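Local coordinates for putative iron-uptake ABC transport system,periplasmic iron-binding protein (Campylobacter jejuni, PDB 3E13), which binds ferric iron and probably delivers it in the periplasm to an ABC transporter for iron uptake, at residues W96-R104 and L266-I275; L125-M136 and A162-T173. All blocks are in the same frame, centred on the assembly; numbering follows the deposited sequence.

Interaction 1 of 2, residues W96-R104 and L266-I275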
# COMPACT_ATOMS: atom_id res chain seq x y z
N TRP A 96 13.63 2.77 -7.70
CA TRP A 96 12.23 2.41 -7.45
C TRP A 96 11.36 3.58 -7.87
O TRP A 96 11.81 4.69 -7.83
CB TRP A 96 11.93 1.99 -6.01
CG TRP A 96 12.28 2.96 -4.97
CD1 TRP A 96 13.38 2.93 -4.19
CD2 TRP A 96 11.55 4.15 -4.58
NE1 TRP A 96 13.40 4.01 -3.34
CE2 TRP A 96 12.29 4.78 -3.57
CE3 TRP A 96 10.34 4.72 -4.98
CZ2 TRP A 96 11.88 5.97 -2.97
CZ3 TRP A 96 9.92 5.89 -4.39
CH2 TRP A 96 10.68 6.50 -3.40
N PHE A 97 10.13 3.26 -8.24
CA PHE A 97 9.22 4.26 -8.89
C PHE A 97 7.78 3.94 -8.49
O PHE A 97 7.35 2.78 -8.58
CB PHE A 97 9.32 4.13 -10.39
CG PHE A 97 10.70 4.41 -10.91
CD1 PHE A 97 11.61 3.36 -10.99
CD2 PHE A 97 11.07 5.67 -11.32
CE1 PHE A 97 12.94 3.59 -11.41
CE2 PHE A 97 12.39 5.88 -11.83
CZ PHE A 97 13.31 4.84 -11.82
N ALA A 98 7.00 4.93 -8.07
CA ALA A 98 5.62 4.66 -7.68
C ALA A 98 4.78 4.45 -8.95
O ALA A 98 5.00 5.16 -9.98
CB ALA A 98 5.04 5.81 -6.91
N ILE A 99 3.83 3.55 -8.87
CA ILE A 99 2.81 3.36 -9.92
C ILE A 99 1.42 3.83 -9.46
O ILE A 99 0.57 4.14 -10.30
CB ILE A 99 2.76 1.92 -10.44
CG1 ILE A 99 2.39 0.91 -9.37
CG2 ILE A 99 4.08 1.57 -11.03
CD1 ILE A 99 1.98 -0.45 -9.96
N THR A 100 1.16 3.87 -8.15
CA THR A 100 -0.08 4.40 -7.58
C THR A 100 0.18 4.98 -6.21
O THR A 100 1.20 4.67 -5.57
CB THR A 100 -1.17 3.32 -7.38
OG1 THR A 100 -0.72 2.39 -6.39
CG2 THR A 100 -1.49 2.54 -8.57
N LYS A 101 -0.79 5.75 -5.71
CA LYS A 101 -0.88 6.14 -4.33
C LYS A 101 -2.12 5.50 -3.70
O LYS A 101 -3.12 5.20 -4.38
CB LYS A 101 -0.99 7.68 -4.15
CG LYS A 101 0.29 8.40 -4.49
CD LYS A 101 0.01 9.90 -4.88
CE LYS A 101 -0.29 10.74 -3.66
NZ LYS A 101 -0.73 12.16 -4.06
N ARG A 102 -2.05 5.31 -2.40
CA ARG A 102 -3.18 4.83 -1.58
C ARG A 102 -3.09 5.47 -0.20
O ARG A 102 -2.04 5.87 0.22
CB ARG A 102 -3.18 3.29 -1.52
CG ARG A 102 -1.85 2.68 -1.03
CD ARG A 102 -0.91 2.22 -2.19
NE ARG A 102 -1.50 1.19 -3.01
CZ ARG A 102 -1.72 -0.09 -2.68
NH1 ARG A 102 -1.38 -0.54 -1.49
NH2 ARG A 102 -2.24 -0.93 -3.55
N ALA A 103 -4.20 5.61 0.50
CA ALA A 103 -4.24 6.24 1.80
C ALA A 103 -4.71 5.21 2.84
O ALA A 103 -5.66 4.46 2.57
CB ALA A 103 -5.19 7.44 1.77
N ARG A 104 -4.04 5.16 4.00
CA ARG A 104 -4.41 4.26 5.06
C ARG A 104 -5.27 5.07 6.04
O ARG A 104 -4.79 5.98 6.74
CB ARG A 104 -3.18 3.63 5.72
CG ARG A 104 -3.53 2.41 6.55
CD ARG A 104 -2.43 1.43 6.60
NE ARG A 104 -2.82 0.15 7.19
CZ ARG A 104 -3.50 -0.82 6.57
NH1 ARG A 104 -3.92 -0.63 5.33
NH2 ARG A 104 -3.82 -1.96 7.17
N LEU A 266 -5.92 1.43 -13.24
CA LEU A 266 -5.57 1.36 -11.82
C LEU A 266 -6.57 2.12 -10.95
O LEU A 266 -6.86 1.68 -9.85
CB LEU A 266 -4.16 1.84 -11.61
CG LEU A 266 -3.06 0.85 -12.10
CD1 LEU A 266 -1.74 1.55 -12.31
CD2 LEU A 266 -2.91 -0.30 -11.16
N THR A 267 -7.11 3.25 -11.44
CA THR A 267 -8.15 3.92 -10.67
C THR A 267 -9.57 3.39 -10.95
O THR A 267 -10.38 3.26 -10.02
CB THR A 267 -8.01 5.45 -10.81
OG1 THR A 267 -8.87 6.11 -9.87
CG2 THR A 267 -8.45 5.98 -12.17
N ASP A 268 -9.85 3.02 -12.19
CA ASP A 268 -11.18 2.55 -12.56
C ASP A 268 -11.51 1.13 -12.08
O ASP A 268 -12.68 0.85 -11.74
CB ASP A 268 -11.40 2.63 -14.05
CG ASP A 268 -11.68 4.04 -14.53
OD1 ASP A 268 -11.57 5.09 -13.79
OD2 ASP A 268 -11.98 4.19 -15.73
N SER A 269 -10.51 0.26 -12.12
CA SER A 269 -10.68 -1.14 -11.81
C SER A 269 -10.09 -1.55 -10.46
O SER A 269 -10.56 -2.53 -9.90
CB SER A 269 -10.10 -2.01 -12.93
OG SER A 269 -10.88 -1.81 -14.13
N ASN A 270 -9.12 -0.81 -9.95
CA ASN A 270 -8.53 -1.10 -8.64
C ASN A 270 -8.72 -0.03 -7.59
O ASN A 270 -8.32 -0.24 -6.45
CB ASN A 270 -7.05 -1.52 -8.74
CG ASN A 270 -6.69 -2.58 -7.72
OD1 ASN A 270 -7.40 -3.60 -7.63
ND2 ASN A 270 -5.62 -2.36 -6.96
N TYR A 271 -9.34 1.09 -7.95
CA TYR A 271 -9.73 2.13 -7.02
C TYR A 271 -8.59 2.81 -6.29
O TYR A 271 -8.81 3.41 -5.27
CB TYR A 271 -10.84 1.60 -6.08
CG TYR A 271 -11.95 1.02 -6.97
CD1 TYR A 271 -12.80 1.86 -7.68
CD2 TYR A 271 -12.02 -0.33 -7.22
CE1 TYR A 271 -13.72 1.34 -8.54
CE2 TYR A 271 -12.96 -0.85 -8.05
CZ TYR A 271 -13.81 -0.01 -8.72
OH TYR A 271 -14.74 -0.50 -9.62
N GLU A 272 -7.41 2.77 -6.91
CA GLU A 272 -6.24 3.45 -6.37
C GLU A 272 -6.17 4.85 -6.94
O GLU A 272 -6.93 5.20 -7.85
CB GLU A 272 -4.97 2.69 -6.68
CG GLU A 272 -4.92 1.29 -6.07
CD GLU A 272 -3.72 0.49 -6.50
OE1 GLU A 272 -3.84 -0.25 -7.50
OE2 GLU A 272 -2.68 0.61 -5.83
N PHE A 273 -5.30 5.67 -6.37
CA PHE A 273 -5.03 7.03 -6.91
C PHE A 273 -3.92 6.92 -7.95
O PHE A 273 -2.83 6.40 -7.67
CB PHE A 273 -4.61 8.01 -5.81
CG PHE A 273 -5.62 8.17 -4.70
CD1 PHE A 273 -5.35 7.70 -3.45
CD2 PHE A 273 -6.79 8.88 -4.90
CE1 PHE A 273 -6.31 7.85 -2.41
CE2 PHE A 273 -7.73 9.02 -3.87
CZ PHE A 273 -7.45 8.51 -2.64
N PRO A 274 -4.13 7.46 -9.15
CA PRO A 274 -3.05 7.48 -10.15
C PRO A 274 -1.88 8.33 -9.72
O PRO A 274 -2.04 9.33 -8.98
CB PRO A 274 -3.69 8.15 -11.36
CG PRO A 274 -4.81 8.97 -10.78
CD PRO A 274 -5.33 8.17 -9.62
N ILE A 275 -0.70 8.01 -10.25
CA ILE A 275 0.46 8.90 -10.11
C ILE A 275 0.36 10.04 -11.10
O ILE A 275 0.67 11.18 -10.75
CB ILE A 275 1.74 8.10 -10.31
CG1 ILE A 275 1.85 7.09 -9.19
CG2 ILE A 275 2.97 9.01 -10.39
CD1 ILE A 275 2.06 7.62 -7.82
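Lys-101 and Phe-273 form an antiparallel hydrogen-bonded pair, Lys-101 N to Phe-273 O at 2.9 Å and Phe-273 N to Lys-101 O at 3.0 Å, which lays the short strand 273-274 along strand 97-109. Next to this pair, where Glu-272 comes opposite Arg-102, a single carboxylate oxygen gathers three donors. Arg-102 grips OE2 side-on, NH2 at 2.8 Å and NE at 3.1 Å from Glu-272 OE2, a salt bridge with that oxygen in the guanidinium plane and the two flat groups 73° apart. Bends at chi2 (-97°) and chi3 (-61°) bring the guanidinium alongside the glutamate, both side chains pointing the same way. Thr-100 OG1 donates to the same Glu-272 OE2 (2.7 Å) from above the carboxylate plane, while Asn-270 ND2 and Arg-10 hold OE1, which fixes the group's rotation. The Arg-102 side chain lies about 4 Å from the bound iron and its NH2 also bonds the ligand Tyr-12, so Glu-272 probably positions Arg-102, a charge next to the metal site. Beyond Pro-274, Ile-275 CD1 packs 3.6 Å from Ala-98 CB. Strand 233-241 pairs with 97-109 through a classic bulge, Ile-99 and Thr-100 both facing Ser-236; helices 198-205 and 283-288 pack against Phe-273.

Interaction 2 of 2, residues L125-M136 and A162-T173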
# COMPACT_ATOMS: atom_id res chain seq x y z
N LEU A 125 -6.19 6.00 17.90
CA LEU A 125 -6.39 4.54 17.86
C LEU A 125 -5.84 3.83 19.08
O LEU A 125 -6.27 2.70 19.38
CB LEU A 125 -5.73 3.94 16.64
CG LEU A 125 -6.35 4.36 15.30
CD1 LEU A 125 -5.33 4.08 14.20
CD2 LEU A 125 -7.60 3.56 15.07
N ALA A 126 -4.88 4.45 19.75
CA ALA A 126 -4.16 3.87 20.90
C ALA A 126 -4.74 4.32 22.27
O ALA A 126 -4.27 3.87 23.33
CB ALA A 126 -2.70 4.22 20.82
N LYS A 127 -5.78 5.15 22.24
CA LYS A 127 -6.39 5.68 23.46
C LYS A 127 -7.26 4.67 24.18
O LYS A 127 -7.97 3.88 23.59
CB LYS A 127 -7.18 6.97 23.17
CG LYS A 127 -6.23 8.11 22.86
CD LYS A 127 -6.91 9.37 22.62
CE LYS A 127 -5.91 10.52 22.41
NZ LYS A 127 -6.71 11.82 22.25
N ALA A 128 -7.22 4.72 25.51
CA ALA A 128 -7.98 3.76 26.32
C ALA A 128 -9.47 3.72 26.07
O ALA A 128 -10.12 2.68 26.23
CB ALA A 128 -7.71 4.03 27.80
N GLU A 129 -10.06 4.85 25.70
CA GLU A 129 -11.48 4.91 25.42
C GLU A 129 -11.95 3.99 24.28
O GLU A 129 -13.15 3.66 24.19
CB GLU A 129 -11.91 6.36 25.15
CG GLU A 129 -11.29 7.03 23.95
CD GLU A 129 -11.34 8.55 24.06
OE1 GLU A 129 -10.37 9.13 24.61
OE2 GLU A 129 -12.35 9.13 23.62
N PHE A 130 -11.01 3.57 23.42
CA PHE A 130 -11.34 2.71 22.30
C PHE A 130 -10.92 1.26 22.51
O PHE A 130 -10.92 0.46 21.57
CB PHE A 130 -10.72 3.27 21.00
CG PHE A 130 -11.21 4.64 20.67
CD1 PHE A 130 -12.52 4.84 20.29
CD2 PHE A 130 -10.39 5.75 20.81
CE1 PHE A 130 -13.02 6.12 19.99
CE2 PHE A 130 -10.88 7.02 20.50
CZ PHE A 130 -12.18 7.19 20.07
N LYS A 131 -10.62 0.88 23.76
CA LYS A 131 -10.27 -0.52 24.04
C LYS A 131 -11.39 -1.45 23.59
O LYS A 131 -12.57 -1.24 23.93
CB LYS A 131 -9.97 -0.74 25.53
CG LYS A 131 -9.41 -2.11 25.82
CD LYS A 131 -8.83 -2.25 27.22
CE LYS A 131 -8.43 -3.71 27.53
NZ LYS A 131 -7.56 -3.87 28.78
N GLY A 132 -11.01 -2.46 22.81
CA GLY A 132 -11.91 -3.46 22.28
C GLY A 132 -12.69 -3.04 21.06
O GLY A 132 -13.57 -3.78 20.59
N GLU A 133 -12.37 -1.87 20.54
CA GLU A 133 -13.19 -1.26 19.49
C GLU A 133 -12.46 -1.12 18.15
O GLU A 133 -13.09 -0.71 17.16
CB GLU A 133 -13.69 0.12 19.93
CG GLU A 133 -14.69 0.08 21.09
CD GLU A 133 -15.17 1.48 21.50
OE1 GLU A 133 -16.10 1.62 22.35
OE2 GLU A 133 -14.64 2.46 20.96
N ILE A 134 -11.20 -1.51 18.11
CA ILE A 134 -10.34 -1.32 16.92
C ILE A 134 -9.99 -2.67 16.32
O ILE A 134 -9.74 -3.62 17.06
CB ILE A 134 -9.04 -0.62 17.32
CG1 ILE A 134 -9.30 0.64 18.15
CG2 ILE A 134 -8.16 -0.32 16.09
CD1 ILE A 134 -10.05 1.62 17.46
N VAL A 135 -9.89 -2.76 14.98
CA VAL A 135 -9.26 -3.91 14.34
C VAL A 135 -8.18 -3.43 13.34
O VAL A 135 -8.34 -2.41 12.67
CB VAL A 135 -10.28 -4.85 13.62
CG1 VAL A 135 -11.10 -5.63 14.66
CG2 VAL A 135 -11.24 -4.08 12.73
N MET A 136 -7.11 -4.21 13.26
CA MET A 136 -6.02 -3.96 12.37
C MET A 136 -5.40 -5.29 12.07
O MET A 136 -5.34 -6.16 12.94
CB MET A 136 -4.98 -3.03 13.00
CG MET A 136 -3.90 -2.59 12.01
SD MET A 136 -2.78 -1.34 12.72
CE MET A 136 -1.51 -2.37 13.36
N ALA A 162 4.49 3.79 22.26
CA ALA A 162 3.26 3.94 23.00
C ALA A 162 2.02 3.66 22.13
O ALA A 162 1.05 3.04 22.59
CB ALA A 162 3.20 5.28 23.61
N TRP A 163 2.07 4.13 20.88
CA TRP A 163 1.00 3.87 19.92
C TRP A 163 0.83 2.40 19.64
O TRP A 163 -0.29 1.89 19.74
CB TRP A 163 1.27 4.61 18.63
CG TRP A 163 0.19 4.45 17.62
CD1 TRP A 163 -0.98 5.18 17.54
CD2 TRP A 163 0.18 3.56 16.54
NE1 TRP A 163 -1.72 4.76 16.46
CE2 TRP A 163 -1.03 3.75 15.82
CE3 TRP A 163 1.06 2.54 16.10
CZ2 TRP A 163 -1.35 3.02 14.68
CZ3 TRP A 163 0.72 1.81 14.98
CH2 TRP A 163 -0.46 2.04 14.29
N ALA A 164 1.92 1.72 19.36
CA ALA A 164 1.89 0.29 19.05
C ALA A 164 1.31 -0.52 20.22
O ALA A 164 0.47 -1.38 20.02
CB ALA A 164 3.27 -0.20 18.65
N LYS A 165 1.75 -0.18 21.43
CA LYS A 165 1.28 -0.84 22.64
C LYS A 165 -0.21 -0.64 22.86
O LYS A 165 -0.94 -1.62 23.14
CB LYS A 165 2.11 -0.37 23.84
CG LYS A 165 1.66 -0.92 25.20
CD LYS A 165 2.61 -0.47 26.33
CE LYS A 165 2.12 -0.98 27.72
NZ LYS A 165 2.47 -0.06 28.83
N GLY A 166 -0.69 0.59 22.66
CA GLY A 166 -2.08 0.89 22.86
C GLY A 166 -2.97 0.25 21.81
O GLY A 166 -4.04 -0.26 22.11
N VAL A 167 -2.56 0.31 20.55
CA VAL A 167 -3.26 -0.37 19.48
C VAL A 167 -3.39 -1.87 19.78
O VAL A 167 -4.50 -2.43 19.70
CB VAL A 167 -2.56 -0.13 18.14
CG1 VAL A 167 -3.09 -1.08 17.07
CG2 VAL A 167 -2.80 1.34 17.71
N LEU A 168 -2.31 -2.50 20.20
CA LEU A 168 -2.33 -3.92 20.54
C LEU A 168 -3.36 -4.16 21.63
O LEU A 168 -4.18 -5.09 21.54
CB LEU A 168 -0.99 -4.39 21.03
CG LEU A 168 -0.88 -5.90 21.32
CD1 LEU A 168 -1.28 -6.72 20.12
CD2 LEU A 168 0.56 -6.18 21.75
N GLU A 169 -3.33 -3.35 22.67
CA GLU A 169 -4.22 -3.52 23.80
C GLU A 169 -5.68 -3.35 23.41
O GLU A 169 -6.56 -3.99 23.97
CB GLU A 169 -3.86 -2.56 24.94
CG GLU A 169 -4.90 -2.61 26.07
CD GLU A 169 -4.41 -2.10 27.41
OE1 GLU A 169 -3.36 -1.42 27.48
OE2 GLU A 169 -5.14 -2.38 28.40
N ASN A 170 -5.93 -2.46 22.44
CA ASN A 170 -7.26 -2.10 22.00
C ASN A 170 -7.90 -3.01 20.99
O ASN A 170 -9.07 -2.85 20.72
CB ASN A 170 -7.23 -0.69 21.39
CG ASN A 170 -7.10 0.43 22.41
OD1 ASN A 170 -6.95 1.63 22.02
ND2 ASN A 170 -7.19 0.10 23.70
N LEU A 171 -7.18 -3.96 20.39
CA LEU A 171 -7.75 -4.77 19.35
C LEU A 171 -8.96 -5.53 19.83
O LEU A 171 -8.95 -6.14 20.90
CB LEU A 171 -6.72 -5.73 18.79
CG LEU A 171 -5.47 -5.14 18.15
CD1 LEU A 171 -4.63 -6.22 17.69
CD2 LEU A 171 -5.91 -4.21 17.00
N ALA A 172 -10.03 -5.49 19.05
CA ALA A 172 -11.22 -6.29 19.35
C ALA A 172 -10.91 -7.78 19.27
O ALA A 172 -11.53 -8.56 20.00
CB ALA A 172 -12.35 -5.94 18.42
N THR A 173 -10.04 -8.16 18.35
CA THR A 173 -9.61 -9.54 18.11
C THR A 173 -8.15 -9.53 17.71
O THR A 173 -7.66 -8.55 17.21
CB THR A 173 -10.43 -10.23 16.95
OG1 THR A 173 -10.12 -9.62 15.68
CG2 THR A 173 -11.94 -10.09 17.12
O HOH W 1 -7.48 -7.06 14.75
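Ala-126 packs its CB against the turn of helix 157-170 that carries Trp-163, 3.5 Å from Trp-163 O, in a loop-on-helix contact within the periplasmic-binding-protein fold. The CA atoms of Ala-126 and Gly-166 come within 4.1 Å, an approach helped by the missing side chain of the glycine. Leu-125 runs alongside the indole, its CD1 4.1 Å from Trp-163 CZ2, and Met-136 SD reaches Trp-163 CH2 obliquely. Val-167 CG2 sits over the centre of one indole face; CG anti to the backbone N (chi1 -177°) carries the indole toward the loop, and its NE1 bonds the carbonyl of Tyr-122. Near the C-terminal end of the helix, Asn-170 is wrapped by the loop, and the type II turn from Phe-130 to Glu-133 gives Gly-132 N to Asn-170 O, 2.9 Å but bent to 132°. At the exposed surface, the extended Lys-131 crosses Glu-169, and its NZ makes a salt bridge to the anti lone pair of Glu-169 OE2, 2.9 Å away. A single backbone bridge follows: Ala-172 N donates to Ile-134 O at 2.7 Å and 166°. Helices 142-155 and 305-315 pack on Trp-163 and Met-136, and strand 193-197 on Leu-125, Ile-134 and Met-136. One water links Met-136 N to Thr-173 O.

In the fold
The centres of the two contacts lie 28 Å apart, although their nearest atoms come within about 5 Å without touching. Both reach the same mixed sheet: strand 97-109 belongs to interaction 1 and the next strand in the chain, 134-135, to interaction 2, and strand 193-197 pairs with both. Both segments of interaction 2 fall in the 161 residues between the two segments of interaction 1. Interaction 1 is buried near the centre of the chain, beside the iron, whereas interaction 2 is more peripheral. The side chain of Met-136 is about 13 Å from the bound iron. Strands 97-109 and 233-241, which pair antiparallel, probably form the hinge between the lobes that close over the metal.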